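Local coordinates for protein alginate lyase, family PL7 (Zobellia galactanivorans, PDB 3ZPY) that probably cleaves alginate, the polyuronate of brown algal cell walls, by beta-elimination, through this catalytic domain of the longer AlyA1 lyase, at residues A[2-10]-A[42-53]; A[130-139]-A[207-215]. All coordinates share one frame; numbering follows the deposited sequence.

Contact 1 of 2, residues A[2-10]-A[42-53]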
ATOM      1  N   ASN A   2       9.945  11.921  18.288  1.00 13.68           N
ATOM      2  CA  ASN A   2       8.890  10.988  18.341  1.00 10.51           C
ATOM      3  C   ASN A   2       8.125  10.911  17.030  1.00  8.62           C
ATOM      4  O   ASN A   2       7.031  10.404  16.986  1.00  8.80           O
ATOM      5  CB  ASN A   2       7.856  11.559  19.352  1.00 12.16           C
ATOM      6  CG  ASN A   2       8.405  11.622  20.728  1.00 13.96           C
ATOM      7  OD1 ASN A   2       8.976  10.657  21.203  1.00 13.61           O
ATOM      8  ND2 ASN A   2       8.226  12.782  21.384  1.00 11.85           N
ATOM      9  N   SER A   3       8.697  11.458  15.979  1.00  7.36           N
ATOM     10  CA  SER A   3       7.926  11.591  14.753  1.00  6.41           C
ATOM     11  C   SER A   3       7.720  10.217  14.077  1.00  5.65           C
ATOM     12  O   SER A   3       8.526   9.316  14.167  1.00  6.01           O
ATOM     13  CB  SER A   3       8.645  12.506  13.752  1.00  7.99           C
ATOM     14  OG  SER A   3       9.776  11.880  13.190  1.00  8.60           O
ATOM     15  N   PRO A   4       6.678  10.146  13.238  1.00  5.64           N
ATOM     16  CA  PRO A   4       6.473   8.894  12.476  1.00  6.12           C
ATOM     17  C   PRO A   4       7.733   8.546  11.624  1.00  5.87           C
ATOM     18  O   PRO A   4       8.140   7.366  11.533  1.00  6.18           O
ATOM     19  CB  PRO A   4       5.191   9.199  11.658  1.00  7.14           C
ATOM     20  CG  PRO A   4       4.452  10.215  12.481  1.00  7.19           C
ATOM     21  CD  PRO A   4       5.522  11.066  13.116  1.00  7.70           C
ATOM     22  N   ALA A   5       8.314   9.541  10.943  1.00  6.17           N
ATOM     23  CA  ALA A   5       9.461   9.246  10.095  1.00  6.03           C
ATOM     24  C   ALA A   5      10.640   8.690  10.905  1.00  6.70           C
ATOM     25  O   ALA A   5      11.312   7.750  10.494  1.00  7.01           O
ATOM     26  CB  ALA A   5       9.858  10.500   9.305  1.00  9.01           C
ATOM     27  N   SER A   6      10.830   9.242  12.101  1.00  7.30           N
ATOM     28  CA  SER A   6      11.915   8.760  13.009  1.00  6.59           C
ATOM     29  C   SER A   6      11.622   7.306  13.520  1.00  7.16           C
ATOM     30  O   SER A   6      12.489   6.448  13.476  1.00  9.33           O
ATOM     31  CB  SER A   6      12.029   9.737  14.208  1.00 10.72           C
ATOM     32  OG  SER A   6      12.671  10.911  13.802  1.00 19.11           O
ATOM     33  N   VAL A   7      10.370   7.044  13.941  1.00  6.82           N
ATOM     34  CA  VAL A   7      10.009   5.721  14.438  1.00  7.88           C
ATOM     35  C   VAL A   7      10.193   4.673  13.333  1.00  7.29           C
ATOM     36  O   VAL A   7      10.691   3.560  13.590  1.00  9.08           O
ATOM     37  CB  VAL A   7       8.577   5.731  15.030  1.00  7.14           C
ATOM     38  CG1 VAL A   7       8.087   4.312  15.216  1.00  7.33           C
ATOM     39  CG2 VAL A   7       8.531   6.607  16.300  1.00  8.64           C
ATOM     40  N   LEU A   8       9.772   4.991  12.075  1.00  7.62           N
ATOM     41  CA  LEU A   8       9.809   4.019  11.012  1.00  6.60           C
ATOM     42  C   LEU A   8      11.198   3.964  10.347  1.00  6.76           C
ATOM     43  O   LEU A   8      11.521   2.998   9.615  1.00  7.65           O
ATOM     44  CB  LEU A   8       8.724   4.358  10.002  1.00  7.64           C
ATOM     45  CG  LEU A   8       8.278   3.240   9.071  1.00  6.78           C
ATOM     46  CD1 LEU A   8       7.731   1.967   9.737  1.00  6.09           C
ATOM     47  CD2 LEU A   8       7.194   3.819   8.091  1.00  6.24           C
ATOM     48  N   GLY A   9      12.027   4.980  10.604  1.00  6.73           N
ATOM     49  CA  GLY A   9      13.381   5.030   9.993  1.00  7.99           C
ATOM     50  C   GLY A   9      13.392   5.398   8.531  1.00  7.63           C
ATOM     51  O   GLY A   9      14.183   4.841   7.757  1.00  9.08           O
ATOM     52  N   ILE A  10      12.511   6.291   8.121  1.00  6.22           N
ATOM     53  CA  ILE A  10      12.361   6.671   6.670  1.00  6.44           C
ATOM     54  C   ILE A  10      12.869   8.097   6.504  1.00  8.05           C
ATOM     55  O   ILE A  10      12.901   8.873   7.438  1.00  9.45           O
ATOM     56  CB  ILE A  10      10.893   6.539   6.136  1.00  5.79           C
ATOM     57  CG1 ILE A  10       9.898   7.397   6.970  1.00  6.76           C
ATOM     58  CG2 ILE A  10      10.464   5.024   6.145  1.00  6.73           C
ATOM     59  CD1 ILE A  10       8.507   7.385   6.360  1.00  7.80           C
ATOM     60  N   TYR A  42       9.269  16.812   6.256  1.00  7.71           N
ATOM     61  CA  TYR A  42       9.249  15.392   6.255  1.00  6.93           C
ATOM     62  C   TYR A  42       9.458  14.769   7.669  1.00  6.10           C
ATOM     63  O   TYR A  42       8.645  13.892   8.079  1.00  7.63           O
ATOM     64  CB  TYR A  42      10.386  14.867   5.322  1.00  6.24           C
ATOM     65  CG  TYR A  42      10.305  13.381   5.036  1.00  7.34           C
ATOM     66  CD1 TYR A  42      10.723  12.422   5.960  1.00  7.21           C
ATOM     67  CD2 TYR A  42       9.751  12.973   3.839  1.00  7.91           C
ATOM     68  CE1 TYR A  42      10.658  11.062   5.644  1.00  8.26           C
ATOM     69  CE2 TYR A  42       9.666  11.615   3.490  1.00  7.21           C
ATOM     70  CZ  TYR A  42      10.084  10.649   4.410  1.00  7.16           C
ATOM     71  OH  TYR A  42       9.982   9.318   4.048  1.00  6.86           O
ATOM     72  N   ASN A  43      10.530  15.198   8.401  1.00  8.34           N
ATOM     73  CA  ASN A  43      10.852  14.475   9.612  1.00  8.78           C
ATOM     74  C   ASN A  43       9.988  14.893  10.777  1.00  8.02           C
ATOM     75  O   ASN A  43      10.134  14.315  11.822  1.00 10.96           O
ATOM     76  CB  ASN A  43      12.340  14.612   9.998  1.00 12.31           C
ATOM     77  CG  ASN A  43      12.763  13.639  11.189  1.00 18.55           C
ATOM     78  OD1 ASN A  43      12.476  12.397  11.182  1.00 21.08           O
ATOM     79  ND2 ASN A  43      13.459  14.206  12.188  1.00 27.71           N
ATOM     80  N   THR A  44       9.152  15.900  10.656  1.00  6.94           N
ATOM     81  CA  THR A  44       8.145  16.215  11.692  1.00  6.97           C
ATOM     82  C   THR A  44       6.699  15.936  11.307  1.00  9.27           C
ATOM     83  O   THR A  44       5.814  16.068  12.154  1.00  9.33           O
ATOM     84  CB  THR A  44       8.278  17.641  12.197  1.00 10.81           C
ATOM     85  OG1 THR A  44       8.033  18.552  11.114  1.00 11.82           O
ATOM     86  CG2 THR A  44       9.655  17.972  12.668  1.00 11.63           C
ATOM     87  N   TYR A  45       6.459  15.524  10.071  1.00  8.63           N
ATOM     88  CA  TYR A  45       5.065  15.333   9.665  1.00  7.88           C
ATOM     89  C   TYR A  45       4.315  14.296  10.513  1.00  7.94           C
ATOM     90  O   TYR A  45       4.742  13.132  10.612  1.00  6.80           O
ATOM     91  CB  TYR A  45       4.984  14.919   8.189  1.00  8.38           C
ATOM     92  CG  TYR A  45       3.569  14.672   7.728  1.00  7.84           C
ATOM     93  CD1 TYR A  45       2.550  15.602   7.963  1.00  8.79           C
ATOM     94  CD2 TYR A  45       3.222  13.453   7.173  1.00  7.33           C
ATOM     95  CE1 TYR A  45       1.246  15.358   7.547  1.00  9.53           C
ATOM     96  CE2 TYR A  45       1.910  13.178   6.793  1.00  6.18           C
ATOM     97  CZ  TYR A  45       0.919  14.099   7.022  1.00  6.94           C
ATOM     98  OH  TYR A  45      -0.391  13.831   6.611  1.00  8.27           O
ATOM     99  N   SER A  46       3.130  14.697  11.012  1.00  7.85           N
ATOM    100  CA  SER A  46       2.241  13.807  11.737  1.00  5.80           C
ATOM    101  C   SER A  46       0.867  14.460  11.683  1.00  6.87           C
ATOM    102  O   SER A  46       0.750  15.654  11.964  1.00  7.53           O
ATOM    103  CB  SER A  46       2.733  13.621  13.194  1.00  6.39           C
ATOM    104  OG  SER A  46       1.925  12.696  13.888  1.00  8.68           O
ATOM    105  N   ASP A  47      -0.153  13.604  11.486  1.00  6.32           N
ATOM    106  CA  ASP A  47      -1.495  14.087  11.531  1.00  6.46           C
ATOM    107  C   ASP A  47      -2.310  12.904  12.042  1.00  6.52           C
ATOM    108  O   ASP A  47      -2.384  11.876  11.383  1.00  5.98           O
ATOM    109  CB  ASP A  47      -1.974  14.514  10.136  1.00  8.41           C
ATOM    110  CG  ASP A  47      -3.387  15.029  10.097  1.00  8.01           C
ATOM    111  OD1 ASP A  47      -4.217  14.785  11.017  1.00  9.09           O
ATOM    112  OD2 ASP A  47      -3.724  15.702   9.110  1.00 10.06           O
ATOM    113  N   ASP A  48      -2.946  13.051  13.189  1.00  7.46           N
ATOM    114  CA  ASP A  48      -3.697  11.924  13.739  1.00  8.44           C
ATOM    115  C   ASP A  48      -4.840  11.472  12.923  1.00  7.74           C
ATOM    116  O   ASP A  48      -5.320  10.363  13.145  1.00  8.80           O
ATOM    117  CB  ASP A  48      -4.264  12.350  15.124  1.00 11.34           C
ATOM    118  CG  ASP A  48      -3.209  12.417  16.200  1.00 11.29           C
ATOM    119  OD1 ASP A  48      -1.986  12.118  15.878  1.00 11.11           O
ATOM    120  OD2 ASP A  48      -3.561  12.824  17.373  1.00 19.03           O
ATOM    121  N   ASN A  49      -5.238  12.255  11.899  1.00  7.31           N
ATOM    122  CA  ASN A  49      -6.325  11.775  11.074  1.00  6.41           C
ATOM    123  C   ASN A  49      -5.811  10.741  10.023  1.00  6.29           C
ATOM    124  O   ASN A  49      -6.592   9.979   9.467  1.00  6.04           O
ATOM    125  CB  ASN A  49      -6.971  12.896  10.302  1.00  7.65           C
ATOM    126  CG  ASN A  49      -7.898  13.772  11.166  1.00 10.91           C
ATOM    127  OD1 ASN A  49      -7.826  14.999  11.093  1.00 18.32           O
ATOM    128  ND2 ASN A  49      -8.591  13.154  12.086  1.00 11.01           N
ATOM    129  N   TYR A  50      -4.501  10.810   9.691  1.00  5.92           N
ATOM    130  CA  TYR A  50      -3.942  10.101   8.503  1.00  5.68           C
ATOM    131  C   TYR A  50      -2.682   9.280   8.715  1.00  5.22           C
ATOM    132  O   TYR A  50      -2.527   8.206   8.134  1.00  4.90           O
ATOM    133  CB  TYR A  50      -3.605  11.105   7.378  1.00  5.91           C
ATOM    134  CG  TYR A  50      -4.803  11.915   6.915  1.00  5.67           C
ATOM    135  CD1 TYR A  50      -6.012  11.284   6.495  1.00  6.98           C
ATOM    136  CD2 TYR A  50      -4.774  13.307   6.981  1.00  6.56           C
ATOM    137  CE1 TYR A  50      -7.075  12.074   6.128  1.00  8.36           C
ATOM    138  CE2 TYR A  50      -5.841  14.105   6.603  1.00  8.42           C
ATOM    139  CZ  TYR A  50      -7.009  13.490   6.191  1.00  7.12           C
ATOM    140  OH  TYR A  50      -8.076  14.258   5.780  1.00  9.18           O
ATOM    141  N   PHE A  51      -1.734   9.855   9.441  1.00  4.45           N
ATOM    142  CA  PHE A  51      -0.355   9.383   9.407  1.00  4.52           C
ATOM    143  C   PHE A  51       0.265   9.773  10.723  1.00  4.59           C
ATOM    144  O   PHE A  51       0.578  10.969  10.935  1.00  5.61           O
ATOM    145  CB  PHE A  51       0.405  10.047   8.203  1.00  5.37           C
ATOM    146  CG  PHE A  51       1.852   9.566   8.077  1.00  4.99           C
ATOM    147  CD1 PHE A  51       2.154   8.334   7.481  1.00  7.16           C
ATOM    148  CD2 PHE A  51       2.887  10.366   8.526  1.00  5.49           C
ATOM    149  CE1 PHE A  51       3.471   7.926   7.343  1.00  7.68           C
ATOM    150  CE2 PHE A  51       4.186   9.967   8.362  1.00  6.46           C
ATOM    151  CZ  PHE A  51       4.488   8.772   7.780  1.00  7.20           C
ATOM    152  N   TYR A  52       0.487   8.758  11.606  1.00  4.01           N
ATOM    153  CA  TYR A  52       0.867   9.069  12.968  1.00  4.73           C
ATOM    154  C   TYR A  52       1.572   7.895  13.567  1.00  4.80           C
ATOM    155  O   TYR A  52       1.604   6.819  13.012  1.00  5.35           O
ATOM    156  CB  TYR A  52      -0.347   9.566  13.804  1.00  4.99           C
ATOM    157  CG  TYR A  52      -1.464   8.561  13.961  1.00  4.97           C
ATOM    158  CD1 TYR A  52      -1.410   7.663  15.026  1.00  5.89           C
ATOM    159  CD2 TYR A  52      -2.507   8.465  13.035  1.00  4.57           C
ATOM    160  CE1 TYR A  52      -2.419   6.712  15.211  1.00  5.66           C
ATOM    161  CE2 TYR A  52      -3.515   7.472  13.155  1.00  6.23           C
ATOM    162  CZ  TYR A  52      -3.431   6.636  14.288  1.00  6.29           C
ATOM    163  OH  TYR A  52      -4.372   5.676  14.456  1.00  8.53           O
ATOM    164  N   THR A  53       2.075   8.112  14.775  1.00  4.92           N
ATOM    165  CA  THR A  53       2.803   7.001  15.464  1.00  4.95           C
ATOM    166  C   THR A  53       2.458   6.913  16.943  1.00  5.07           C
ATOM    167  O   THR A  53       2.112   7.958  17.553  1.00  7.00           O
ATOM    168  CB  THR A  53       4.352   7.097  15.256  1.00  4.90           C
ATOM    169  OG1 THR A  53       4.965   5.936  15.796  1.00  5.56           O
ATOM    170  CG2 THR A  53       4.921   8.363  15.879  1.00  6.43           C
TER
HETATM  171  O   HOH W   1       7.344  12.194  10.291  1.00  7.75           O
HETATM  172  O   HOH W   2      13.091  11.555   8.356  1.00 13.60           O
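Pro4, the first residue of helix 4-8, is wedged between strand 51-53 and the loop leading to it. Its CB lies 3.5 Å from Phe51 CE2, its CD sits 3.3 Å from the carbonyl oxygen Tyr45 O, and CG rests over the backbone of Tyr52. Beside this packing a water links Ala5 N to Tyr42 O and Tyr45 O. Thr53 closes the other flank: OG1 is anti to the backbone N (chi1 -173°), which leaves CG2 between N and the carbonyl carbon, 3.6 Å from Pro4 N; OG1 meets the methyls of Val7 tip to tip and is hydrogen-bonded to Trp57 O. Deeper in, Ile10 crosses Tyr42 at about a right angle, CD1 lying 3.4 Å from Tyr42 OH, which bonds to Trp15 O.

The solvent side is polar and looser. Ser3 is the N-cap of the helix: its OG accepts from Ser6 N (3.0 Å) and donates to Asn43 O (2.8 Å), 32° off the carbonyl plane, so one hydroxyl both caps the helix and ties it to the loop. A second water joins Ile10 O to Asn43 OD1. A Schellman motif with Gly9 as C-prime ends the helix. The short helix lies against strand 51-53, one edge of the seven-stranded sheet, with Pro4 and Leu8 on Val58 of strand 58-63, Ile10 on Leu243 of strand 235-247, and Phe51 on Ile17 of strand 15-21.

Contact 2 of 2, residues A[130-139]-A[207-215]; sequences NSDGVEVDDV and MEVDDLSEN
The carboxylate of Asp211 holds the type I turn Asn130 to Gly133 through OD2, while OD1 closes an Asx turn in its own loop. With CG anti to the backbone N (chi1 172°), OD2 reaches Ser131: Ser131 N donates along the anti lone pair (2.9 Å, 170°), and Ser131 OG arrives from above the carboxylate plane. OD1 of Asp211 takes Ser213 OG on its syn lone pair at 2.7 Å and Ser213 N from above the plane. Asn130, its CG packed between N and carbonyl carbon, slides past Asp211; its ND2 donates to a lone pair of Asp211 O (3.1 Å) in that carbonyl's plane, while Asp132 N and Val134 N reach Asn130 OD1 from opposite amide faces. An alanine in place of Asp211 would probably leave Ser131 N and OG without their shared acceptor and undo the Asx turn at Ser213. One water bridges Asn130 ND2, Asp211 N and Asp132 OD2, which probably repels Asp210 OD2 4.2 Å away. Met207, bent at chi2 and chi3, brings SD to 4.1 Å from Val139 CG1. This apolar end packs on Tyr188 of strand 182-189, and Met207 and Val209 touch Tyr162 of helix 162-165; Asn215, just before strand 216-219, bonds through ND2 to Trp90 O.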
ATOM      1  N   ASN A 130       4.869  -0.395 -20.688  1.00 17.23           N
ATOM      2  CA  ASN A 130       6.268  -0.814 -20.768  1.00 20.29           C
ATOM      3  C   ASN A 130       6.790  -0.646 -22.218  1.00 18.21           C
ATOM      4  O   ASN A 130       6.043  -0.177 -23.152  1.00 24.93           O
ATOM      5  CB  ASN A 130       6.463  -2.212 -20.156  1.00 18.59           C
ATOM      6  CG  ASN A 130       6.100  -3.347 -21.119  1.00 17.06           C
ATOM      7  OD1 ASN A 130       5.614  -3.119 -22.252  1.00 16.19           O
ATOM      8  ND2 ASN A 130       6.367  -4.560 -20.715  1.00 18.20           N
ATOM      9  N   SER A 131       8.040  -1.018 -22.505  1.00 21.77           N
ATOM     10  CA  SER A 131       8.513  -0.689 -23.886  1.00 26.96           C
ATOM     11  C   SER A 131       7.771  -1.441 -25.039  1.00 29.16           C
ATOM     12  O   SER A 131       7.949  -1.109 -26.235  1.00 39.43           O
ATOM     13  CB  SER A 131      10.028  -0.901 -24.034  1.00 24.58           C
ATOM     14  OG  SER A 131      10.349  -2.270 -23.820  1.00 22.35           O
ATOM     15  N   ASP A 132       6.987  -2.479 -24.674  1.00 28.83           N
ATOM     16  CA  ASP A 132       6.239  -3.285 -25.667  1.00 23.66           C
ATOM     17  C   ASP A 132       4.756  -2.904 -25.667  1.00 26.71           C
ATOM     18  O   ASP A 132       3.892  -3.552 -26.313  1.00 37.14           O
ATOM     19  CB  ASP A 132       6.432  -4.812 -25.469  1.00 29.21           C
ATOM     20  CG  ASP A 132       7.915  -5.240 -25.533  1.00 20.31           C
ATOM     21  OD1 ASP A 132       8.559  -4.942 -26.538  1.00 27.96           O
ATOM     22  OD2 ASP A 132       8.430  -5.847 -24.522  1.00 22.26           O
ATOM     23  N   GLY A 133       4.488  -1.792 -24.995  1.00 32.83           N
ATOM     24  CA  GLY A 133       3.146  -1.255 -24.857  1.00 32.72           C
ATOM     25  C   GLY A 133       2.278  -2.002 -23.850  1.00 19.75           C
ATOM     26  O   GLY A 133       1.066  -1.813 -23.862  1.00 25.11           O
ATOM     27  N   VAL A 134       2.846  -2.824 -22.952  1.00 22.55           N
ATOM     28  CA  VAL A 134       1.987  -3.589 -22.083  1.00 18.90           C
ATOM     29  C   VAL A 134       1.618  -2.678 -20.925  1.00 18.10           C
ATOM     30  O   VAL A 134       2.507  -1.995 -20.365  1.00 19.71           O
ATOM     31  CB  VAL A 134       2.682  -4.869 -21.562  1.00 19.67           C
ATOM     32  CG1 VAL A 134       1.772  -5.602 -20.585  1.00 15.84           C
ATOM     33  CG2 VAL A 134       2.992  -5.754 -22.762  1.00 22.39           C
ATOM     34  N   GLU A 135       0.314  -2.599 -20.631  1.00 19.36           N
ATOM     35  CA  GLU A 135      -0.124  -1.786 -19.527  1.00 18.32           C
ATOM     36  C   GLU A 135       0.039  -2.580 -18.218  1.00 16.20           C
ATOM     37  O   GLU A 135      -0.832  -3.324 -17.810  1.00 16.48           O
ATOM     38  CB  GLU A 135      -1.545  -1.280 -19.722  1.00 24.83           C
ATOM     39  CG  GLU A 135      -1.725  -0.661 -21.093  1.00 31.70           C
ATOM     40  CD  GLU A 135      -3.096  -0.020 -21.215  1.00 37.47           C
ATOM     41  OE1 GLU A 135      -3.684   0.313 -20.156  1.00 44.50           O
ATOM     42  OE2 GLU A 135      -3.571   0.160 -22.346  1.00 51.51           O
ATOM     43  N   VAL A 136       1.161  -2.362 -17.546  1.00 12.84           N
ATOM     44  CA  VAL A 136       1.489  -3.107 -16.331  1.00 12.81           C
ATOM     45  C   VAL A 136       0.727  -2.500 -15.124  1.00 10.80           C
ATOM     46  O   VAL A 136      -0.035  -3.222 -14.449  1.00 12.34           O
ATOM     47  CB  VAL A 136       2.987  -3.130 -16.124  1.00 11.86           C
ATOM     48  CG1 VAL A 136       3.285  -3.869 -14.830  1.00 11.29           C
ATOM     49  CG2 VAL A 136       3.679  -3.826 -17.302  1.00 11.30           C
ATOM     50  N   ASP A 137       0.868  -1.188 -14.899  1.00 11.77           N
ATOM     51  CA  ASP A 137       0.255  -0.503 -13.754  1.00 12.13           C
ATOM     52  C   ASP A 137       0.620  -1.259 -12.458  1.00  9.67           C
ATOM     53  O   ASP A 137       1.826  -1.609 -12.327  1.00  8.68           O
ATOM     54  CB  ASP A 137      -1.248  -0.297 -13.956  1.00 14.05           C
ATOM     55  CG  ASP A 137      -1.575   0.713 -15.046  1.00 20.07           C
ATOM     56  OD1 ASP A 137      -0.888   1.766 -15.246  1.00 24.50           O
ATOM     57  OD2 ASP A 137      -2.573   0.437 -15.725  1.00 33.13           O
ATOM     58  N   ASP A 138      -0.287  -1.522 -11.493  1.00  8.00           N
ATOM     59  CA  ASP A 138       0.102  -2.336 -10.328  1.00  8.36           C
ATOM     60  C   ASP A 138       0.476  -3.738 -10.767  1.00  7.29           C
ATOM     61  O   ASP A 138      -0.320  -4.450 -11.349  1.00  9.19           O
ATOM     62  CB  ASP A 138      -1.044  -2.488  -9.336  1.00  9.39           C
ATOM     63  CG  ASP A 138      -1.476  -1.174  -8.679  1.00 13.85           C
ATOM     64  OD1 ASP A 138      -0.726  -0.179  -8.671  1.00 17.51           O
ATOM     65  OD2 ASP A 138      -2.662  -1.102  -8.213  1.00 12.81           O
ATOM     66  N   VAL A 139       1.699  -4.139 -10.394  1.00  6.97           N
ATOM     67  CA  VAL A 139       2.194  -5.521 -10.618  1.00  6.17           C
ATOM     68  C   VAL A 139       1.509  -6.464  -9.632  1.00  5.39           C
ATOM     69  O   VAL A 139       1.033  -7.534  -9.983  1.00  6.05           O
ATOM     70  CB  VAL A 139       3.715  -5.579 -10.489  1.00  6.91           C
ATOM     71  CG1 VAL A 139       4.217  -6.989 -10.486  1.00  6.94           C
ATOM     72  CG2 VAL A 139       4.395  -4.740 -11.572  1.00  7.33           C
ATOM     73  N   MET A 207       5.612 -13.393 -13.808  1.00  7.44           N
ATOM     74  CA  MET A 207       5.096 -12.375 -14.742  1.00  7.55           C
ATOM     75  C   MET A 207       5.463 -12.831 -16.143  1.00  8.26           C
ATOM     76  O   MET A 207       6.668 -12.809 -16.553  1.00 11.51           O
ATOM     77  CB  MET A 207       5.722 -11.022 -14.470  1.00  7.43           C
ATOM     78  CG  MET A 207       5.191 -10.393 -13.221  1.00  8.79           C
ATOM     79  SD  MET A 207       3.565  -9.663 -13.514  1.00  9.38           S
ATOM     80  CE  MET A 207       4.088  -8.232 -14.538  1.00 10.10           C
ATOM     81  N   GLU A 208       4.449 -13.177 -16.938  1.00  9.68           N
ATOM     82  CA  GLU A 208       4.665 -13.560 -18.353  1.00 10.91           C
ATOM     83  C   GLU A 208       4.626 -12.353 -19.261  1.00 11.36           C
ATOM     84  O   GLU A 208       3.779 -12.245 -20.114  1.00 14.86           O
ATOM     85  CB  GLU A 208       3.637 -14.627 -18.793  1.00 14.53           C
ATOM     86  CG  GLU A 208       3.635 -15.924 -17.982  1.00 20.09           C
ATOM     87  CD  GLU A 208       4.958 -16.682 -18.014  1.00 22.39           C
ATOM     88  OE1 GLU A 208       5.829 -16.438 -18.899  1.00 24.47           O
ATOM     89  OE2 GLU A 208       5.107 -17.566 -17.150  1.00 36.18           O
ATOM     90  N   VAL A 209       5.539 -11.453 -19.042  1.00 13.61           N
ATOM     91  CA  VAL A 209       5.681 -10.157 -19.773  1.00 11.95           C
ATOM     92  C   VAL A 209       7.222 -10.065 -19.980  1.00 10.69           C
ATOM     93  O   VAL A 209       8.011 -10.399 -19.061  1.00 12.43           O
ATOM     94  CB  VAL A 209       5.277  -8.979 -18.852  1.00 12.73           C
ATOM     95  CG1 VAL A 209       5.772  -7.642 -19.470  1.00 13.49           C
ATOM     96  CG2 VAL A 209       3.762  -8.992 -18.564  1.00 14.93           C
ATOM     97  N   ASP A 210       7.640  -9.594 -21.166  1.00 12.68           N
ATOM     98  CA  ASP A 210       9.085  -9.506 -21.511  1.00 12.80           C
ATOM     99  C   ASP A 210       9.836  -8.425 -20.763  1.00 13.81           C
ATOM    100  O   ASP A 210      10.850  -8.685 -20.200  1.00 13.06           O
ATOM    101  CB  ASP A 210       9.306  -9.374 -23.031  1.00 16.40           C
ATOM    102  CG  ASP A 210       8.560 -10.412 -23.809  1.00 28.58           C
ATOM    103  OD1 ASP A 210       8.517 -11.596 -23.385  1.00 39.70           O
ATOM    104  OD2 ASP A 210       8.006 -10.030 -24.858  1.00 40.58           O
ATOM    105  N   ASP A 211       9.296  -7.217 -20.760  1.00 13.12           N
ATOM    106  CA  ASP A 211       9.990  -6.084 -20.190  1.00 11.52           C
ATOM    107  C   ASP A 211       9.457  -5.884 -18.764  1.00 10.41           C
ATOM    108  O   ASP A 211       8.407  -5.286 -18.526  1.00 10.86           O
ATOM    109  CB  ASP A 211       9.769  -4.832 -21.073  1.00 12.81           C
ATOM    110  CG  ASP A 211      10.311  -3.582 -20.427  1.00 16.80           C
ATOM    111  OD1 ASP A 211      11.147  -3.745 -19.491  1.00 14.08           O
ATOM    112  OD2 ASP A 211       9.906  -2.460 -20.826  1.00 20.23           O
ATOM    113  N   LEU A 212      10.239  -6.382 -17.800  1.00  9.64           N
ATOM    114  CA  LEU A 212       9.877  -6.196 -16.402  1.00  9.35           C
ATOM    115  C   LEU A 212      10.589  -4.992 -15.739  1.00  8.95           C
ATOM    116  O   LEU A 212      10.868  -5.039 -14.522  1.00  8.43           O
ATOM    117  CB  LEU A 212      10.173  -7.496 -15.622  1.00  7.43           C
ATOM    118  CG  LEU A 212       9.442  -8.688 -16.223  1.00 10.60           C
ATOM    119  CD1 LEU A 212       9.719  -9.938 -15.364  1.00 11.64           C
ATOM    120  CD2 LEU A 212       7.927  -8.449 -16.343  1.00 12.71           C
ATOM    121  N   SER A 213      10.970  -3.963 -16.500  1.00  8.52           N
ATOM    122  CA  SER A 213      11.559  -2.766 -15.918  1.00  7.95           C
ATOM    123  C   SER A 213      10.537  -1.816 -15.315  1.00  9.06           C
ATOM    124  O   SER A 213       9.307  -2.018 -15.397  1.00  8.70           O
ATOM    125  CB  SER A 213      12.380  -2.058 -16.998  1.00 10.27           C
ATOM    126  OG  SER A 213      11.541  -1.549 -18.034  1.00 10.07           O
ATOM    127  N   GLU A 214      11.089  -0.873 -14.557  1.00  9.03           N
ATOM    128  CA  GLU A 214      10.344   0.318 -14.088  1.00  8.45           C
ATOM    129  C   GLU A 214       9.340   0.022 -12.950  1.00  7.83           C
ATOM    130  O   GLU A 214       8.257   0.594 -12.879  1.00  9.30           O
ATOM    131  CB  GLU A 214       9.679   1.111 -15.224  1.00  8.68           C
ATOM    132  CG  GLU A 214      10.655   1.551 -16.316  1.00 10.91           C
ATOM    133  CD  GLU A 214       9.974   2.578 -17.159  1.00 14.58           C
ATOM    134  OE1 GLU A 214      10.007   3.785 -16.768  1.00 20.54           O
ATOM    135  OE2 GLU A 214       9.331   2.188 -18.138  1.00 17.63           O
ATOM    136  N   ASN A 215       9.769  -0.833 -12.006  1.00  6.75           N
ATOM    137  CA  ASN A 215       9.020  -1.175 -10.796  1.00  6.59           C
ATOM    138  C   ASN A 215       9.486  -0.361  -9.612  1.00  6.90           C
ATOM    139  O   ASN A 215      10.637   0.070  -9.507  1.00  6.56           O
ATOM    140  CB  ASN A 215       9.156  -2.657 -10.461  1.00  6.19           C
ATOM    141  CG  ASN A 215       8.705  -3.545 -11.587  1.00  6.13           C
ATOM    142  OD1 ASN A 215       7.478  -3.653 -11.903  1.00  7.31           O
ATOM    143  ND2 ASN A 215       9.703  -4.096 -12.306  1.00  6.18           N
TER
HETATM  144  O   HOH W   3       6.948  -6.752 -22.464  1.00 14.38           O

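Contacts 1 and 2 sit at opposite margins of the beta-jelly-roll sandwich of PL7 lyases, about 33 Å apart between centres, and share no element. Both are partly buried, each with an apolar inner end and a polar outer one, but the balance differs. Contact 1 sets a helix against an edge strand and buries more surface, much of it through a proline and aromatic rings, with serine hydroxyls and an asparagine on the more open side, and two bridging waters. Contact 2 joins two loops, its outer half resting on carboxylate and amide acceptors gripping backbone N-H groups. Residues 42-53 run into one edge strand of the seven-stranded sheet; 207-215 follow the other, 200-206, and lead into the larger sheet.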